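PDB 2INC: toluene, o-xylene monooxygenase oxygenase subunit from Pseudomonas stutzeri, which probably forms the helical beta subunit of a multicomponent oxygenase that hydroxylates toluene and o-xylene, pairing with the subunit that carries the diiron centre. Local coordinates for residues 100-105 with 240-245; 77-82 with 151-156; 211-216 with 279-284; 295-300 with 304-309. One frame throughout, in Å; residues are numbered along the deposited sequence.

Contact 1: 100-105 with 240-245; sequences RGHDQM and DTLLGL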
loop_
_atom_site.group_PDB
_atom_site.type_symbol
_atom_site.label_atom_id
_atom_site.label_comp_id
_atom_site.label_asym_id
_atom_site.label_seq_id
_atom_site.Cartn_x
_atom_site.Cartn_y
_atom_site.Cartn_z
ATOM N N ARG B 100 -35.211 -1.140 2.285
ATOM C CA ARG B 100 -35.798 -2.047 3.257
ATOM C C ARG B 100 -36.882 -1.623 4.247
ATOM O O ARG B 100 -37.946 -2.227 4.247
ATOM C CB ARG B 100 -34.926 -3.125 3.768
ATOM C CG ARG B 100 -35.788 -4.280 4.077
ATOM C CD ARG B 100 -35.224 -5.506 3.471
ATOM N NE ARG B 100 -35.326 -6.572 4.431
ATOM C CZ ARG B 100 -35.013 -7.832 4.173
ATOM N NH1 ARG B 100 -35.129 -8.743 5.135
ATOM N NH2 ARG B 100 -34.604 -8.167 2.953
ATOM N N GLY B 101 -36.626 -0.635 5.091
ATOM C CA GLY B 101 -37.637 -0.230 6.076
ATOM C C GLY B 101 -37.887 -1.226 7.211
ATOM O O GLY B 101 -38.999 -1.283 7.743
ATOM N N HIS B 102 -36.850 -1.986 7.598
ATOM C CA HIS B 102 -36.912 -2.956 8.709
ATOM C C HIS B 102 -37.513 -2.417 10.038
ATOM O O HIS B 102 -38.299 -3.085 10.714
ATOM C CB HIS B 102 -35.475 -3.467 8.954
ATOM C CG HIS B 102 -35.293 -4.211 10.232
ATOM N ND1 HIS B 102 -35.124 -3.583 11.456
ATOM C CD2 HIS B 102 -35.249 -5.541 10.479
ATOM C CE1 HIS B 102 -35.021 -4.498 12.403
ATOM N NE2 HIS B 102 -35.061 -5.694 11.837
ATOM N N ASP B 103 -37.137 -1.205 10.428
ATOM C CA ASP B 103 -37.542 -0.712 11.734
ATOM C C ASP B 103 -39.028 -0.411 11.760
ATOM O O ASP B 103 -39.677 -0.598 12.799
ATOM C CB ASP B 103 -36.726 0.533 12.126
ATOM C CG ASP B 103 -35.254 0.182 12.458
ATOM O OD1 ASP B 103 -34.449 1.123 12.554
ATOM O OD2 ASP B 103 -34.921 -1.029 12.585
ATOM N N GLN B 104 -39.536 0.074 10.614
ATOM C CA GLN B 104 -40.979 0.366 10.398
ATOM C C GLN B 104 -41.857 -0.862 10.545
ATOM O O GLN B 104 -43.038 -0.733 10.820
ATOM C CB GLN B 104 -41.192 1.012 9.002
ATOM C CG GLN B 104 -40.670 2.485 8.857
ATOM C CD GLN B 104 -39.101 2.668 8.803
ATOM O OE1 GLN B 104 -38.585 3.774 9.078
ATOM N NE2 GLN B 104 -38.358 1.592 8.445
ATOM N N MET B 105 -41.300 -2.057 10.372
ATOM C CA MET B 105 -42.079 -3.295 10.468
ATOM C C MET B 105 -42.103 -3.926 11.867
ATOM O O MET B 105 -42.799 -4.903 12.103
ATOM C CB MET B 105 -41.518 -4.351 9.496
ATOM C CG MET B 105 -41.317 -3.869 8.064
ATOM S SD MET B 105 -42.925 -3.432 7.399
ATOM C CE MET B 105 -43.875 -4.950 7.662
ATOM N N ASP B 240 -37.158 -8.965 14.770
ATOM C CA ASP B 240 -36.078 -7.979 14.685
ATOM C C ASP B 240 -34.873 -8.669 14.081
ATOM O O ASP B 240 -33.996 -9.141 14.805
ATOM C CB ASP B 240 -35.726 -7.404 16.061
ATOM C CG ASP B 240 -34.894 -6.122 15.966
ATOM O OD1 ASP B 240 -34.141 -5.928 14.975
ATOM O OD2 ASP B 240 -34.991 -5.275 16.870
ATOM N N THR B 241 -34.809 -8.757 12.755
ATOM C CA THR B 241 -33.697 -9.519 12.230
ATOM C C THR B 241 -32.384 -8.752 12.401
ATOM O O THR B 241 -31.363 -9.382 12.606
ATOM C CB THR B 241 -33.926 -10.140 10.782
ATOM O OG1 THR B 241 -32.928 -9.691 9.853
ATOM C CG2 THR B 241 -35.343 -9.905 10.277
ATOM N N LEU B 242 -32.416 -7.414 12.371
ATOM C CA LEU B 242 -31.192 -6.636 12.515
ATOM C C LEU B 242 -30.540 -7.003 13.859
ATOM O O LEU B 242 -29.391 -7.473 13.909
ATOM C CB LEU B 242 -31.488 -5.109 12.392
ATOM C CG LEU B 242 -30.350 -4.143 12.076
ATOM C CD1 LEU B 242 -30.924 -2.876 11.556
ATOM C CD2 LEU B 242 -29.662 -3.829 13.359
ATOM N N LEU B 243 -31.276 -6.858 14.960
ATOM C CA LEU B 243 -30.639 -7.072 16.275
ATOM C C LEU B 243 -30.199 -8.542 16.410
ATOM O O LEU B 243 -29.136 -8.855 16.965
ATOM C CB LEU B 243 -31.588 -6.657 17.404
ATOM C CG LEU B 243 -30.987 -6.794 18.826
ATOM C CD1 LEU B 243 -29.590 -6.190 18.964
ATOM C CD2 LEU B 243 -31.943 -6.232 19.803
ATOM N N GLY B 244 -31.002 -9.453 15.875
ATOM C CA GLY B 244 -30.647 -10.889 15.881
ATOM C C GLY B 244 -29.267 -11.000 15.256
ATOM O O GLY B 244 -28.368 -11.564 15.850
ATOM N N LEU B 245 -29.074 -10.377 14.101
ATOM C CA LEU B 245 -27.756 -10.462 13.431
ATOM C C LEU B 245 -26.630 -9.665 14.086
ATOM O O LEU B 245 -25.498 -10.131 14.121
ATOM C CB LEU B 245 -27.884 -10.068 11.957
ATOM C CG LEU B 245 -28.695 -11.059 11.125
ATOM C CD1 LEU B 245 -28.947 -10.457 9.738
ATOM C CD2 LEU B 245 -27.982 -12.427 11.006
#
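Two first torsions set up this meeting: H102 swings CG to the side opposite its backbone N (chi1 167°), carrying the imidazole to the opening turn of helix 241-268, and the like torsion of D240 (chi1 -164°) brings its carboxylate in to meet it. The ring arrives end first. H102 CE1 lies 3.1 Å from D240 OD1, with the oxygen at the ring edge and the carboxylate plane inclined to the ring, while H102 NE2 sits 3.2 Å from T241 N. L242 covers one face. Its CB stands 3.9 Å from the centroid of the H102 ring in a CH-pi contact, offset toward the rim on the CE1-NE2 side. At the ring's other nitrogen, H102 ND1 donates to D103 OD2 at 2.8 Å, in the plane of the imidazole and on the anti side of the carboxylate, tilted out of the latter's plane; this bond probably fixes the ring's rotation.

The setting is a helix end meeting a helix start. G101, with positive phi, is the C' residue of the Schellman motif that ends helix 76-99, and D240 is the N-cap of helix 241-268, its OD1 accepting from L243 N at 3.0 Å. The oxygen that caps the helix is thus also the one beside the imidazole edge. D240 OD2 takes a hydrogen bond from W110 NE1, and D103 OD1 forms a salt bridge with R165 of helix 142-172.

Contact 2: 77-82 with 151-156; sequences RTYNLL and ETADHL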
loop_
_atom_site.group_PDB
_atom_site.type_symbol
_atom_site.label_atom_id
_atom_site.label_comp_id
_atom_site.label_asym_id
_atom_site.label_seq_id
_atom_site.Cartn_x
_atom_site.Cartn_y
_atom_site.Cartn_z
ATOM N N ARG B 77 -2.155 -4.434 13.114
ATOM C CA ARG B 77 -2.395 -4.510 11.685
ATOM C C ARG B 77 -3.484 -5.536 11.382
ATOM O O ARG B 77 -4.347 -5.301 10.531
ATOM C CB ARG B 77 -1.094 -4.845 10.959
ATOM C CG ARG B 77 -1.218 -4.848 9.463
ATOM C CD ARG B 77 0.135 -5.340 8.881
ATOM N NE ARG B 77 0.367 -6.755 9.182
ATOM C CZ ARG B 77 -0.196 -7.777 8.530
ATOM N NH1 ARG B 77 -1.030 -7.569 7.499
ATOM N NH2 ARG B 77 0.099 -9.030 8.877
ATOM N N THR B 78 -3.430 -6.679 12.077
ATOM C CA THR B 78 -4.355 -7.781 11.768
ATOM C C THR B 78 -5.723 -7.531 12.471
ATOM O O THR B 78 -6.765 -7.896 11.939
ATOM C CB THR B 78 -3.755 -9.132 12.062
ATOM O OG1 THR B 78 -3.299 -9.166 13.408
ATOM C CG2 THR B 78 -2.551 -9.411 11.141
ATOM N N TYR B 79 -5.722 -6.807 13.582
ATOM C CA TYR B 79 -6.962 -6.366 14.234
ATOM C C TYR B 79 -7.744 -5.501 13.271
ATOM O O TYR B 79 -8.944 -5.706 13.077
ATOM C CB TYR B 79 -6.671 -5.547 15.512
ATOM C CG TYR B 79 -7.964 -5.018 16.157
ATOM C CD1 TYR B 79 -8.469 -3.749 15.834
ATOM C CD2 TYR B 79 -8.688 -5.806 17.060
ATOM C CE1 TYR B 79 -9.664 -3.259 16.433
ATOM C CE2 TYR B 79 -9.872 -5.349 17.628
ATOM C CZ TYR B 79 -10.361 -4.102 17.309
ATOM O OH TYR B 79 -11.569 -3.681 17.894
ATOM N N ASN B 80 -7.097 -4.497 12.673
ATOM C CA ASN B 80 -7.850 -3.589 11.793
ATOM C C ASN B 80 -8.301 -4.296 10.500
ATOM O O ASN B 80 -9.419 -4.044 9.994
ATOM C CB ASN B 80 -7.079 -2.344 11.451
ATOM C CG ASN B 80 -6.942 -1.371 12.613
ATOM O OD1 ASN B 80 -5.865 -0.831 12.817
ATOM N ND2 ASN B 80 -8.014 -1.116 13.340
ATOM N N LEU B 81 -7.491 -5.212 9.963
ATOM C CA LEU B 81 -7.949 -5.990 8.816
ATOM C C LEU B 81 -9.213 -6.794 9.152
ATOM O O LEU B 81 -10.186 -6.801 8.390
ATOM C CB LEU B 81 -6.881 -6.965 8.314
ATOM C CG LEU B 81 -5.809 -6.362 7.420
ATOM C CD1 LEU B 81 -4.698 -7.416 7.219
ATOM C CD2 LEU B 81 -6.425 -5.965 6.066
ATOM N N LEU B 82 -9.194 -7.457 10.294
ATOM C CA LEU B 82 -10.274 -8.349 10.700
ATOM C C LEU B 82 -11.511 -7.514 10.920
ATOM O O LEU B 82 -12.603 -7.825 10.417
ATOM C CB LEU B 82 -9.884 -9.031 12.015
ATOM C CG LEU B 82 -10.626 -10.265 12.570
ATOM C CD1 LEU B 82 -10.666 -10.190 14.073
ATOM C CD2 LEU B 82 -11.960 -10.539 12.055
ATOM N N GLU B 151 -9.577 -5.787 23.147
ATOM C CA GLU B 151 -10.886 -6.056 23.736
ATOM C C GLU B 151 -11.551 -4.717 24.066
ATOM O O GLU B 151 -12.750 -4.538 23.920
ATOM C CB GLU B 151 -10.688 -6.928 24.984
ATOM C CG GLU B 151 -11.952 -7.039 25.896
ATOM C CD GLU B 151 -11.701 -7.926 27.128
ATOM O OE1 GLU B 151 -10.978 -8.927 26.991
ATOM O OE2 GLU B 151 -12.286 -7.627 28.192
ATOM N N THR B 152 -10.766 -3.778 24.528
ATOM C CA THR B 152 -11.314 -2.427 24.822
ATOM C C THR B 152 -11.908 -1.821 23.545
ATOM O O THR B 152 -13.003 -1.212 23.572
ATOM C CB THR B 152 -10.237 -1.511 25.424
ATOM O OG1 THR B 152 -9.793 -2.123 26.652
ATOM C CG2 THR B 152 -10.825 -0.171 25.785
ATOM N N ALA B 153 -11.136 -1.923 22.455
ATOM C CA ALA B 153 -11.584 -1.426 21.149
ATOM C C ALA B 153 -12.885 -2.112 20.769
ATOM O O ALA B 153 -13.790 -1.476 20.232
ATOM C CB ALA B 153 -10.506 -1.649 20.111
ATOM N N ASP B 154 -12.966 -3.434 20.957
ATOM C CA ASP B 154 -14.252 -4.136 20.714
ATOM C C ASP B 154 -15.391 -3.624 21.567
ATOM O O ASP B 154 -16.518 -3.518 21.080
ATOM C CB ASP B 154 -14.109 -5.628 20.970
ATOM C CG ASP B 154 -13.151 -6.295 19.999
ATOM O OD1 ASP B 154 -12.662 -7.406 20.345
ATOM O OD2 ASP B 154 -12.854 -5.740 18.897
ATOM N N HIS B 155 -15.163 -3.337 22.846
ATOM C CA HIS B 155 -16.284 -2.881 23.652
ATOM C C HIS B 155 -16.698 -1.500 23.154
ATOM O O HIS B 155 -17.882 -1.174 23.178
ATOM C CB HIS B 155 -15.895 -2.737 25.153
ATOM C CG HIS B 155 -15.585 -4.048 25.867
ATOM N ND1 HIS B 155 -16.273 -5.229 25.667
ATOM C CD2 HIS B 155 -14.652 -4.327 26.797
ATOM C CE1 HIS B 155 -15.776 -6.175 26.439
ATOM N NE2 HIS B 155 -14.798 -5.652 27.146
ATOM N N LEU B 156 -15.743 -0.713 22.676
ATOM C CA LEU B 156 -16.099 0.606 22.072
ATOM C C LEU B 156 -16.922 0.424 20.778
ATOM O O LEU B 156 -17.873 1.156 20.496
ATOM C CB LEU B 156 -14.828 1.393 21.759
ATOM C CG LEU B 156 -14.997 2.759 21.005
ATOM C CD1 LEU B 156 -16.085 3.607 21.689
ATOM C CD2 LEU B 156 -13.708 3.567 20.821
#
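Helices 76-99 and 142-172, two members of the ferritin-like bundle, are bridged here by a buried tyrosine-aspartate pair, Y79 with D154. Their backbones stay well apart, the nearest CA atoms being those of Y79 and A153 at 9.7 Å, so the long phenol has to do the spanning. With CG opposite the backbone N (chi1 177°), Y79 projects its ring straight off its helix toward the other one. Its OH donates to D154 OD2 at 2.6 Å, a short bond that reaches the oxygen from above the carboxylate plane, 35° out of it, although the oxygen itself sits at the ring edge. Ring and carboxylate are only modestly inclined, and D154 OD2 also lies 3.3 Å from Y79 CE2. Beside it A153 fits in snugly, its CB 3.2 Å from Y79 OH and 3.7 Å from Y79 CZ. A phenylalanine in place of Y79 lacks the hydroxyl and would probably leave D154 OD2 without this donor and the two helices without this direct polar link.

The hydroxyl has a second polar partner, an aromatic side chain on the chain of another protein. D154 OD1 meets R256 in a salt bridge and accepts from H257 NE2, both on helix 241-268. With an arginine at one oxygen and a phenol at the other, the buried carboxylate is probably kept in its charged form.

Contact 3: 211-216 with 279-284; sequences AFTAIN and QKWVAK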
loop_
_atom_site.group_PDB
_atom_site.type_symbol
_atom_site.label_atom_id
_atom_site.label_comp_id
_atom_site.label_asym_id
_atom_site.label_seq_id
_atom_site.Cartn_x
_atom_site.Cartn_y
_atom_site.Cartn_z
ATOM N N ALA B 211 -9.213 -7.974 38.707
ATOM C CA ALA B 211 -9.863 -7.213 37.623
ATOM C C ALA B 211 -10.139 -8.088 36.449
ATOM O O ALA B 211 -11.250 -8.089 35.912
ATOM C CB ALA B 211 -8.995 -5.987 37.195
ATOM N N PHE B 212 -9.140 -8.860 36.054
ATOM C CA PHE B 212 -9.326 -9.867 35.045
ATOM C C PHE B 212 -10.457 -10.851 35.360
ATOM O O PHE B 212 -11.272 -11.175 34.486
ATOM C CB PHE B 212 -8.002 -10.576 34.813
ATOM C CG PHE B 212 -8.105 -11.811 33.938
ATOM C CD1 PHE B 212 -8.325 -11.701 32.570
ATOM C CD2 PHE B 212 -7.967 -13.058 34.501
ATOM C CE1 PHE B 212 -8.439 -12.822 31.755
ATOM C CE2 PHE B 212 -8.074 -14.215 33.694
ATOM C CZ PHE B 212 -8.300 -14.078 32.316
ATOM N N THR B 213 -10.477 -11.388 36.583
ATOM C CA THR B 213 -11.524 -12.342 36.955
ATOM C C THR B 213 -12.874 -11.655 36.967
ATOM O O THR B 213 -13.833 -12.101 36.327
ATOM C CB THR B 213 -11.188 -12.976 38.321
ATOM O OG1 THR B 213 -9.893 -13.589 38.225
ATOM C CG2 THR B 213 -12.247 -14.018 38.707
ATOM N N ALA B 214 -12.973 -10.527 37.652
ATOM C CA ALA B 214 -14.249 -9.896 37.762
ATOM C C ALA B 214 -14.800 -9.480 36.411
ATOM O O ALA B 214 -15.992 -9.709 36.138
ATOM C CB ALA B 214 -14.217 -8.722 38.787
ATOM N N ILE B 215 -13.960 -8.910 35.543
ATOM C CA ILE B 215 -14.465 -8.389 34.249
ATOM C C ILE B 215 -14.559 -9.499 33.203
ATOM O O ILE B 215 -15.582 -9.660 32.554
ATOM C CB ILE B 215 -13.532 -7.295 33.687
ATOM C CG1 ILE B 215 -13.445 -6.116 34.635
ATOM C CG2 ILE B 215 -14.011 -6.862 32.304
ATOM C CD1 ILE B 215 -14.777 -5.459 34.844
ATOM N N ASN B 216 -13.496 -10.264 33.044
ATOM C CA ASN B 216 -13.451 -11.158 31.893
ATOM C C ASN B 216 -14.022 -12.498 32.236
ATOM O O ASN B 216 -14.549 -13.214 31.338
ATOM C CB ASN B 216 -12.025 -11.353 31.377
ATOM C CG ASN B 216 -11.668 -10.351 30.244
ATOM O OD1 ASN B 216 -12.166 -9.244 30.230
ATOM N ND2 ASN B 216 -10.808 -10.760 29.319
ATOM N N GLN B 279 -10.463 -19.434 41.861
ATOM C CA GLN B 279 -11.769 -19.928 42.326
ATOM C C GLN B 279 -12.340 -19.120 43.450
ATOM O O GLN B 279 -13.557 -18.969 43.543
ATOM C CB GLN B 279 -11.676 -21.385 42.708
ATOM C CG GLN B 279 -11.455 -22.222 41.522
ATOM C CD GLN B 279 -11.266 -23.673 41.905
ATOM O OE1 GLN B 279 -10.620 -23.996 42.901
ATOM N NE2 GLN B 279 -11.809 -24.553 41.100
ATOM N N LYS B 280 -11.481 -18.562 44.283
ATOM C CA LYS B 280 -11.937 -17.706 45.369
ATOM C C LYS B 280 -12.476 -16.390 44.858
ATOM O O LYS B 280 -13.433 -15.827 45.415
ATOM C CB LYS B 280 -10.804 -17.420 46.340
ATOM C CG LYS B 280 -11.238 -16.688 47.622
ATOM C CD LYS B 280 -10.057 -16.252 48.603
ATOM C CE LYS B 280 -8.919 -17.300 48.746
ATOM N NZ LYS B 280 -9.381 -18.734 48.572
ATOM N N TRP B 281 -11.837 -15.848 43.834
ATOM C CA TRP B 281 -12.347 -14.586 43.242
ATOM C C TRP B 281 -13.654 -14.828 42.490
ATOM O O TRP B 281 -14.604 -14.049 42.621
ATOM C CB TRP B 281 -11.298 -13.977 42.300
ATOM C CG TRP B 281 -10.204 -13.229 42.984
ATOM C CD1 TRP B 281 -10.273 -12.538 44.173
ATOM C CD2 TRP B 281 -8.892 -13.015 42.472
ATOM N NE1 TRP B 281 -9.052 -11.946 44.448
ATOM C CE2 TRP B 281 -8.198 -12.204 43.406
ATOM C CE3 TRP B 281 -8.228 -13.428 41.306
ATOM C CZ2 TRP B 281 -6.871 -11.814 43.215
ATOM C CZ3 TRP B 281 -6.894 -13.041 41.127
ATOM C CH2 TRP B 281 -6.240 -12.251 42.084
ATOM N N VAL B 282 -13.704 -15.924 41.746
ATOM C CA VAL B 282 -14.928 -16.361 41.058
ATOM C C VAL B 282 -16.056 -16.511 42.102
ATOM O O VAL B 282 -17.175 -16.027 41.885
ATOM C CB VAL B 282 -14.705 -17.655 40.204
ATOM C CG1 VAL B 282 -16.034 -18.284 39.801
ATOM C CG2 VAL B 282 -13.909 -17.352 38.895
ATOM N N ALA B 283 -15.749 -17.097 43.275
ATOM C CA ALA B 283 -16.802 -17.322 44.274
ATOM C C ALA B 283 -17.292 -16.045 44.895
ATOM O O ALA B 283 -18.465 -15.972 45.263
ATOM C CB ALA B 283 -16.381 -18.350 45.354
ATOM N N LYS B 284 -16.431 -15.024 44.962
ATOM C CA LYS B 284 -16.830 -13.686 45.458
ATOM C C LYS B 284 -17.777 -12.982 44.478
ATOM O O LYS B 284 -18.741 -12.324 44.891
ATOM C CB LYS B 284 -15.562 -12.840 45.691
ATOM C CG LYS B 284 -15.772 -11.343 45.911
ATOM C CD LYS B 284 -14.427 -10.576 46.036
ATOM C CE LYS B 284 -14.728 -9.093 46.168
ATOM N NZ LYS B 284 -13.545 -8.272 46.474
#
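Segments 211-216 and 279-284 are both helical throughout, and they come nearest at T213 and V282, whose CA atoms are 6.7 Å apart. Such closeness suits the small side chain of T213, which points at the other helix. Helix 208-237 carries a wider, pi-type turn at 213-216, starting at this very residue.

T213 is the one residue of its segment that does the touching, and it uses both branches. Its methyl CG2 lies 3.7 Å from W281 CB and equally 3.7 Å from V282 CG2, so that it bears on two successive residues of helix 274-299. The other branch comes to the indole: T213 OG1 lies 3.5 Å from W281 CE3, an approach by van der Waals contact and not by a hydrogen bond. The hydroxyl's polar partner is G209 O, one turn earlier on its own helix. The rotamer explains the division of labour. With OG1 beside the backbone N and opposite the carbonyl carbon (chi1 -57°), the hydroxyl can turn back to G209 O, while CG2 is thrust outward between W281 and V282. Both of these side chains run roughly square to that of T213.

Around the contact, the side chain of W281 also packs on the loop residues P59 and L60, and K284 NZ forms a salt bridge with E210. On its other flanks segment 211-216 turns F212 toward helix 241-268 and I215 toward helix 190-202, so helix 274-299 covers one side of a helix already packed within the bundle.

Contact 4: 295-300 with 304-309; sequences AYCSAL and ENAIVE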
loop_
_atom_site.group_PDB
_atom_site.type_symbol
_atom_site.label_atom_id
_atom_site.label_comp_id
_atom_site.label_asym_id
_atom_site.label_seq_id
_atom_site.Cartn_x
_atom_site.Cartn_y
_atom_site.Cartn_z
ATOM N N ALA B 295 -32.120 -10.481 37.430
ATOM C CA ALA B 295 -32.948 -9.279 37.369
ATOM C C ALA B 295 -33.300 -8.921 35.934
ATOM O O ALA B 295 -34.420 -8.481 35.648
ATOM C CB ALA B 295 -32.274 -8.140 37.993
ATOM N N TYR B 296 -32.335 -9.104 35.031
ATOM C CA TYR B 296 -32.517 -8.716 33.645
ATOM C C TYR B 296 -33.408 -9.723 32.925
ATOM O O TYR B 296 -34.415 -9.370 32.372
ATOM C CB TYR B 296 -31.135 -8.577 32.964
ATOM C CG TYR B 296 -31.164 -8.134 31.511
ATOM C CD1 TYR B 296 -31.141 -6.789 31.178
ATOM C CD2 TYR B 296 -31.160 -9.066 30.483
ATOM C CE1 TYR B 296 -31.170 -6.363 29.860
ATOM C CE2 TYR B 296 -31.201 -8.658 29.124
ATOM C CZ TYR B 296 -31.196 -7.300 28.830
ATOM O OH TYR B 296 -31.202 -6.835 27.524
ATOM N N CYS B 297 -33.049 -10.992 32.985
ATOM C CA CYS B 297 -33.733 -11.990 32.221
ATOM C C CYS B 297 -35.122 -12.303 32.758
ATOM O O CYS B 297 -35.996 -12.654 31.994
ATOM C CB CYS B 297 -32.884 -13.251 32.150
ATOM S SG CYS B 297 -31.386 -13.032 31.141
ATOM N N SER B 298 -35.348 -12.137 34.054
ATOM C CA SER B 298 -36.665 -12.423 34.591
ATOM C C SER B 298 -37.665 -11.439 34.015
ATOM O O SER B 298 -38.854 -11.733 33.925
ATOM C CB SER B 298 -36.680 -12.372 36.120
ATOM O OG SER B 298 -36.622 -11.008 36.518
ATOM N N ALA B 299 -37.186 -10.275 33.620
ATOM C CA ALA B 299 -38.071 -9.222 33.123
ATOM C C ALA B 299 -38.378 -9.381 31.644
ATOM O O ALA B 299 -39.311 -8.760 31.147
ATOM C CB ALA B 299 -37.487 -7.856 33.403
ATOM N N LEU B 300 -37.593 -10.195 30.940
ATOM C CA LEU B 300 -37.851 -10.515 29.530
ATOM C C LEU B 300 -39.034 -11.487 29.438
ATOM O O LEU B 300 -39.361 -12.137 30.422
ATOM C CB LEU B 300 -36.638 -11.207 28.924
ATOM C CG LEU B 300 -35.316 -10.460 28.708
ATOM C CD1 LEU B 300 -34.332 -11.425 28.092
ATOM C CD2 LEU B 300 -35.535 -9.311 27.796
ATOM N N GLU B 304 -38.030 -16.844 32.949
ATOM C CA GLU B 304 -37.437 -17.886 33.788
ATOM C C GLU B 304 -36.500 -18.803 32.996
ATOM O O GLU B 304 -35.433 -19.186 33.478
ATOM C CB GLU B 304 -38.526 -18.660 34.561
ATOM C CG GLU B 304 -39.318 -17.767 35.571
ATOM C CD GLU B 304 -38.407 -17.077 36.614
ATOM O OE1 GLU B 304 -37.510 -17.774 37.164
ATOM O OE2 GLU B 304 -38.585 -15.853 36.885
ATOM N N ASN B 305 -36.886 -19.131 31.764
ATOM C CA ASN B 305 -36.024 -19.961 30.915
ATOM C C ASN B 305 -34.746 -19.248 30.487
ATOM O O ASN B 305 -33.695 -19.867 30.403
ATOM C CB ASN B 305 -36.727 -20.460 29.655
ATOM C CG ASN B 305 -35.863 -21.464 28.889
ATOM O OD1 ASN B 305 -35.226 -22.346 29.504
ATOM N ND2 ASN B 305 -35.800 -21.325 27.560
ATOM N N ALA B 306 -34.869 -17.961 30.178
ATOM C CA ALA B 306 -33.721 -17.126 29.864
ATOM C C ALA B 306 -32.701 -17.192 31.010
ATOM O O ALA B 306 -31.526 -17.407 30.772
ATOM C CB ALA B 306 -34.181 -15.669 29.599
ATOM N N ILE B 307 -33.163 -17.039 32.255
ATOM C CA ILE B 307 -32.300 -17.102 33.447
ATOM C C ILE B 307 -31.532 -18.397 33.533
ATOM O O ILE B 307 -30.326 -18.387 33.715
ATOM C CB ILE B 307 -33.092 -16.926 34.750
ATOM C CG1 ILE B 307 -33.741 -15.547 34.804
ATOM C CG2 ILE B 307 -32.192 -17.074 35.945
ATOM C CD1 ILE B 307 -34.813 -15.441 35.900
ATOM N N VAL B 308 -32.238 -19.515 33.449
ATOM C CA VAL B 308 -31.614 -20.841 33.476
ATOM C C VAL B 308 -30.576 -21.039 32.390
ATOM O O VAL B 308 -29.476 -21.505 32.686
ATOM C CB VAL B 308 -32.675 -21.963 33.459
ATOM C CG1 VAL B 308 -32.061 -23.323 33.047
ATOM C CG2 VAL B 308 -33.328 -22.038 34.844
ATOM N N GLU B 309 -30.898 -20.670 31.149
ATOM C CA GLU B 309 -29.916 -20.793 30.058
ATOM C C GLU B 309 -28.750 -19.803 30.187
ATOM O O GLU B 309 -27.622 -20.216 30.053
ATOM C CB GLU B 309 -30.549 -20.681 28.677
ATOM C CG GLU B 309 -31.515 -21.821 28.350
ATOM C CD GLU B 309 -32.183 -21.637 26.997
ATOM O OE1 GLU B 309 -32.412 -20.464 26.592
ATOM O OE2 GLU B 309 -32.469 -22.658 26.313
#
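C297 lays its CB against two side chains of the following helix at once, 3.7 Å from A306 CB and 3.6 Å from I307 CG1. The motif is a helical hairpin: helix 274-299 ends, the chain turns within a few residues, and helix 303-319 runs back beside it. The short segments 295-299 and 304-309 approach to 7.5 Å between axes, with their directions 143° apart, so they are broadly antiparallel but splayed. Small side chains permit this spacing. A306 offers a bare methyl pointing at C297, and the C297 sulfur, set beside its backbone N (chi1 -69°), remains close by, with SG 4.1 Å from A306 CB.

I307 works differently: it leaves its helix to one side of the contact, but CG1, beside the backbone N, returns toward C297, and the extended chain beyond carries CD1 on to S298, where CD1 lies 3.6 Å from S298 CB. An alanine at I307 keeps neither CG1 nor CD1, and this would probably open a gap over C297 and S298 and weaken the apolar seam between the two arms.

Nearby, A306 also touches Q230 of helix 208-237, while Y296, on the same arm as C297, sets its ring edge-to-face with those of W192 and F117. Near the exposed margin, a bend at chi2 (-57°) folds the E304 side chain back toward the partner helix, and its carboxylate ends with OE2 4.0 Å from S298 CB.

From the N terminus, helix 76-99 starts contact 2 with residues 77-82 and gives way to the loop where contact 1 begins. Contact 2 closes at 151-156 on helix 142-172 while contact 1 is still open, so the two cross. Contact 3 opens at 211-216 before contact 1 closes at 240-245, a second crossing; contact 1 thus ties that loop to the start of helix 241-268, and contact 3, closing at 279-284, ties helix 208-237 to helix 274-299. Contacts 2 and 3 lie in series, yet touch through E151 OE1 and N216 ND2, a probable hydrogen bond of 3.0 Å. Contact 4 follows all three, closing a short turn, and shares helix 274-299 with contact 3.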